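Local coordinates for protein peroxidase (Cellulomonas bogoriensis 69B4 = DSM 16987, PDB 6QZO) that binds heme b and probably acts as a DyP-type peroxidase, using peroxide to oxidise its substrates, at residues P120-P128 with V359-P367. Residues are numbered along the deposited sequence; the frame is centred on the assembly and turned at random.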
ATOM      1  N   PRO A 120      15.151 -30.266  -5.555  1.00 22.87           N
ATOM      2  CA  PRO A 120      15.012 -30.456  -7.002  1.00 22.64           C
ATOM      3  C   PRO A 120      16.138 -29.729  -7.758  1.00 22.48           C
ATOM      4  O   PRO A 120      16.691 -28.780  -7.220  1.00 22.13           O
ATOM      5  CB  PRO A 120      13.639 -29.858  -7.328  1.00 22.40           C
ATOM      6  CG  PRO A 120      13.320 -28.947  -6.146  1.00 21.73           C
ATOM      7  CD  PRO A 120      14.007 -29.560  -4.949  1.00 21.88           C
ATOM      8  N   ALA A 121      16.482 -30.210  -8.953  1.00 22.45           N
ATOM      9  CA  ALA A 121      17.558 -29.677  -9.819  1.00 22.57           C
ATOM     10  C   ALA A 121      17.344 -28.179 -10.096  1.00 22.16           C
ATOM     11  O   ALA A 121      18.334 -27.460 -10.316  1.00 22.21           O
ATOM     12  CB  ALA A 121      17.615 -30.455 -11.113  1.00 23.09           C
ATOM     13  N   TRP A 122      16.095 -27.711 -10.097  1.00 21.61           N
ATOM     14  CA  TRP A 122      15.743 -26.313 -10.463  1.00 21.00           C
ATOM     15  C   TRP A 122      15.741 -25.366  -9.247  1.00 20.50           C
ATOM     16  O   TRP A 122      15.457 -24.198  -9.441  1.00 20.73           O
ATOM     17  CB  TRP A 122      14.412 -26.287 -11.216  1.00 20.73           C
ATOM     18  CG  TRP A 122      13.281 -27.023 -10.576  1.00 20.67           C
ATOM     19  CD1 TRP A 122      12.756 -28.220 -10.971  1.00 21.11           C
ATOM     20  CD2 TRP A 122      12.503 -26.601  -9.436  1.00 20.00           C
ATOM     21  NE1 TRP A 122      11.710 -28.575 -10.161  1.00 20.92           N
ATOM     22  CE2 TRP A 122      11.528 -27.599  -9.216  1.00 20.20           C
ATOM     23  CE3 TRP A 122      12.544 -25.500  -8.577  1.00 19.40           C
ATOM     24  CZ2 TRP A 122      10.605 -27.518  -8.178  1.00 19.96           C
ATOM     25  CZ3 TRP A 122      11.635 -25.419  -7.552  1.00 19.23           C
ATOM     26  CH2 TRP A 122      10.689 -26.420  -7.347  1.00 19.44           C
ATOM     27  N   LEU A 123      16.076 -25.825  -8.047  1.00 20.31           N
ATOM     28  CA  LEU A 123      16.044 -24.956  -6.833  1.00 20.00           C
ATOM     29  C   LEU A 123      17.399 -24.268  -6.674  1.00 20.14           C
ATOM     30  O   LEU A 123      18.248 -24.785  -5.928  1.00 20.58           O
ATOM     31  CB  LEU A 123      15.691 -25.759  -5.580  1.00 19.87           C
ATOM     32  CG  LEU A 123      15.535 -24.921  -4.319  1.00 19.77           C
ATOM     33  CD1 LEU A 123      14.513 -23.823  -4.556  1.00 19.35           C
ATOM     34  CD2 LEU A 123      15.142 -25.780  -3.130  1.00 20.03           C
ATOM     35  N   HIS A 124      17.574 -23.149  -7.382  1.00 19.94           N
ATOM     36  CA  HIS A 124      18.811 -22.331  -7.416  1.00 20.14           C
ATOM     37  C   HIS A 124      18.447 -20.975  -8.009  1.00 19.88           C
ATOM     38  O   HIS A 124      17.449 -20.862  -8.714  1.00 19.88           O
ATOM     39  CB  HIS A 124      19.924 -23.051  -8.218  1.00 20.71           C
ATOM     40  CG  HIS A 124      19.560 -23.321  -9.638  1.00 20.72           C
ATOM     41  ND1 HIS A 124      19.385 -22.311 -10.553  1.00 20.62           N
ATOM     42  CD2 HIS A 124      19.329 -24.457 -10.310  1.00 21.25           C
ATOM     43  CE1 HIS A 124      19.040 -22.813 -11.730  1.00 20.83           C
ATOM     44  NE2 HIS A 124      18.997 -24.129 -11.611  1.00 21.37           N
ATOM     45  N   PRO A 125      19.222 -19.898  -7.746  1.00 20.12           N
ATOM     46  CA  PRO A 125      18.967 -18.613  -8.411  1.00 19.80           C
ATOM     47  C   PRO A 125      18.922 -18.787  -9.933  1.00 20.30           C
ATOM     48  O   PRO A 125      19.622 -19.641 -10.458  1.00 20.81           O
ATOM     49  CB  PRO A 125      20.165 -17.752  -7.998  1.00 19.98           C
ATOM     50  CG  PRO A 125      20.630 -18.376  -6.672  1.00 20.00           C
ATOM     51  CD  PRO A 125      20.349 -19.857  -6.794  1.00 20.08           C
ATOM     52  N   LEU A 126      18.099 -17.995 -10.622  1.00 20.20           N
ATOM     53  CA  LEU A 126      18.100 -17.998 -12.107  1.00 20.52           C
ATOM     54  C   LEU A 126      19.524 -17.722 -12.567  1.00 20.71           C
ATOM     55  O   LEU A 126      20.291 -17.084 -11.853  1.00 20.98           O
ATOM     56  CB  LEU A 126      17.117 -16.940 -12.617  1.00 20.41           C
ATOM     57  CG  LEU A 126      15.649 -17.204 -12.280  1.00 20.10           C
ATOM     58  CD1 LEU A 126      14.795 -16.033 -12.727  1.00 20.07           C
ATOM     59  CD2 LEU A 126      15.151 -18.480 -12.920  1.00 20.54           C
ATOM     60  N   PRO A 127      19.943 -18.222 -13.749  1.00 20.93           N
ATOM     61  CA  PRO A 127      21.240 -17.840 -14.305  1.00 21.06           C
ATOM     62  C   PRO A 127      21.233 -16.337 -14.577  1.00 20.48           C
ATOM     63  O   PRO A 127      20.168 -15.756 -14.719  1.00 20.41           O
ATOM     64  CB  PRO A 127      21.375 -18.691 -15.582  1.00 21.33           C
ATOM     65  CG  PRO A 127      19.978 -19.106 -15.933  1.00 21.40           C
ATOM     66  CD  PRO A 127      19.203 -19.142 -14.629  1.00 21.00           C
ATOM     67  N   PRO A 128      22.400 -15.675 -14.695  1.00 20.30           N
ATOM     68  CA  PRO A 128      22.430 -14.231 -14.944  1.00 19.96           C
ATOM     69  C   PRO A 128      22.033 -13.913 -16.398  1.00 19.97           C
ATOM     70  O   PRO A 128      22.297 -14.706 -17.288  1.00 20.22           O
ATOM     71  CB  PRO A 128      23.889 -13.842 -14.665  1.00 20.42           C
ATOM     72  CG  PRO A 128      24.680 -15.108 -14.992  1.00 20.96           C
ATOM     73  CD  PRO A 128      23.750 -16.273 -14.654  1.00 20.69           C
ATOM     74  N   VAL A 359      15.306  -5.856 -11.011  1.00 14.89           N
ATOM     75  CA  VAL A 359      16.116  -5.367  -9.850  1.00 14.63           C
ATOM     76  C   VAL A 359      16.093  -6.396  -8.710  1.00 13.96           C
ATOM     77  O   VAL A 359      16.848  -6.194  -7.741  1.00 14.34           O
ATOM     78  CB  VAL A 359      15.671  -3.968  -9.391  1.00 14.70           C
ATOM     79  CG1 VAL A 359      15.936  -2.943 -10.486  1.00 15.15           C
ATOM     80  CG2 VAL A 359      14.213  -3.919  -8.953  1.00 14.39           C
ATOM     81  N   GLY A 360      15.324  -7.477  -8.843  1.00 13.20           N
ATOM     82  CA  GLY A 360      15.251  -8.549  -7.837  1.00 12.88           C
ATOM     83  C   GLY A 360      14.882  -9.879  -8.460  1.00 12.59           C
ATOM     84  O   GLY A 360      14.044  -9.875  -9.376  1.00 12.41           O
ATOM     85  N   SER A 361      15.479 -10.970  -7.961  1.00 12.50           N
ATOM     86  CA  SER A 361      15.233 -12.354  -8.440  1.00 12.34           C
ATOM     87  C   SER A 361      15.288 -13.329  -7.265  1.00 12.15           C
ATOM     88  O   SER A 361      16.309 -13.333  -6.504  1.00 12.18           O
ATOM     89  CB  SER A 361      16.211 -12.764  -9.504  1.00 12.60           C
ATOM     90  OG  SER A 361      15.687 -13.878 -10.239  1.00 12.56           O
ATOM     91  N   ALA A 362      14.244 -14.158  -7.123  1.00 11.80           N
ATOM     92  CA  ALA A 362      14.194 -15.219  -6.106  1.00 11.76           C
ATOM     93  C   ALA A 362      13.470 -16.440  -6.671  1.00 11.84           C
ATOM     94  O   ALA A 362      12.432 -16.264  -7.362  1.00 11.89           O
ATOM     95  CB  ALA A 362      13.520 -14.683  -4.892  1.00 11.61           C
ATOM     96  N   VAL A 363      14.010 -17.625  -6.377  1.00 11.89           N
ATOM     97  CA  VAL A 363      13.407 -18.929  -6.765  1.00 12.06           C
ATOM     98  C   VAL A 363      13.103 -19.696  -5.486  1.00 12.02           C
ATOM     99  O   VAL A 363      13.963 -19.692  -4.593  1.00 12.09           O
ATOM    100  CB  VAL A 363      14.343 -19.728  -7.692  1.00 12.41           C
ATOM    101  CG1 VAL A 363      13.674 -20.982  -8.196  1.00 12.60           C
ATOM    102  CG2 VAL A 363      14.826 -18.865  -8.844  1.00 12.42           C
ATOM    103  N   PHE A 364      11.920 -20.307  -5.417  1.00 12.03           N
ATOM    104  CA  PHE A 364      11.450 -21.093  -4.246  1.00 12.13           C
ATOM    105  C   PHE A 364      10.763 -22.365  -4.733  1.00 12.59           C
ATOM    106  O   PHE A 364      10.139 -22.364  -5.824  1.00 12.51           O
ATOM    107  CB  PHE A 364      10.474 -20.289  -3.389  1.00 11.68           C
ATOM    108  CG  PHE A 364      11.052 -18.992  -2.893  1.00 11.36           C
ATOM    109  CD1 PHE A 364      11.808 -18.951  -1.740  1.00 11.39           C
ATOM    110  CD2 PHE A 364      10.866 -17.821  -3.603  1.00 11.09           C
ATOM    111  CE1 PHE A 364      12.356 -17.756  -1.296  1.00 11.26           C
ATOM    112  CE2 PHE A 364      11.416 -16.637  -3.150  1.00 10.93           C
ATOM    113  CZ  PHE A 364      12.153 -16.604  -2.006  1.00 10.99           C
ATOM    114  N   ALA A 365      10.904 -23.422  -3.929  1.00 13.15           N
ATOM    115  CA  ALA A 365      10.148 -24.687  -4.067  1.00 13.64           C
ATOM    116  C   ALA A 365       8.936 -24.583  -3.148  1.00 13.76           C
ATOM    117  O   ALA A 365       9.110 -24.219  -1.981  1.00 13.82           O
ATOM    118  CB  ALA A 365      11.026 -25.850  -3.706  1.00 13.99           C
ATOM    119  N   VAL A 366       7.760 -24.879  -3.675  1.00 14.14           N
ATOM    120  CA  VAL A 366       6.472 -24.705  -2.963  1.00 14.36           C
ATOM    121  C   VAL A 366       5.937 -26.090  -2.629  1.00 15.34           C
ATOM    122  O   VAL A 366       5.551 -26.848  -3.524  1.00 15.71           O
ATOM    123  CB  VAL A 366       5.503 -23.882  -3.833  1.00 14.05           C
ATOM    124  CG1 VAL A 366       4.132 -23.743  -3.194  1.00 14.15           C
ATOM    125  CG2 VAL A 366       6.098 -22.510  -4.134  1.00 13.53           C
ATOM    126  N   PRO A 367       5.904 -26.477  -1.333  1.00 15.91           N
ATOM    127  CA  PRO A 367       5.303 -27.739  -0.941  1.00 16.61           C
ATOM    128  C   PRO A 367       3.868 -27.850  -1.454  1.00 17.19           C
ATOM    129  O   PRO A 367       3.246 -26.820  -1.773  1.00 17.62           O
ATOM    130  CB  PRO A 367       5.284 -27.712   0.592  1.00 16.59           C
ATOM    131  CG  PRO A 367       6.336 -26.703   0.968  1.00 16.19           C
ATOM    132  CD  PRO A 367       6.429 -25.729  -0.186  1.00 15.74           C
TER
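Strand 356-366, an outermost strand of the C-terminal antiparallel sheet, is overlaid along one face by a proline-rich loop of the N-terminal family region, with Trp122, Leu123 and Leu126 settling on Ser361, Val363 and Ala365. These alternate strand residues all point toward the loop. Trp122 CZ3 and CH2 come obliquely against the strand, CH2 3.7 Å from Ala365 CB, where a small methyl suits the broad ring; Pro120 CB covers one indole face, displaced toward its rim. Leu123 CD1 comes to 3.7 Å from Ala365 N, chi1 (-176°) turning CG away from the backbone N and chi2 (55°) then placing CD1 against the strand backbone. This loop-to-sheet packing joins the two ferredoxin-like halves characteristic of DyP peroxidases, and no hydrogen bond crosses between these segments. Branched Val363 fills the middle: CG2 packs 3.3 Å from His124 O and meets Leu126 CG at 3.9 Å, the two side chains crossing at about a right angle. Beyond it, Leu126 CD1 touches Ser361 OG at 3.4 Å, a hydroxyl already hydrogen-bonded to Arg234. Replacing Trp122 with an alanine is likely to open a gap over Ala365 and uncover Val335, which the indole touches. His124 ND1 donates to Pro125 O (2.7 Å), which lies in the imidazole plane although ND1 stands above the carbonyl plane, while NE2 is hydrogen-bonded to Asp336 of helix 335-338.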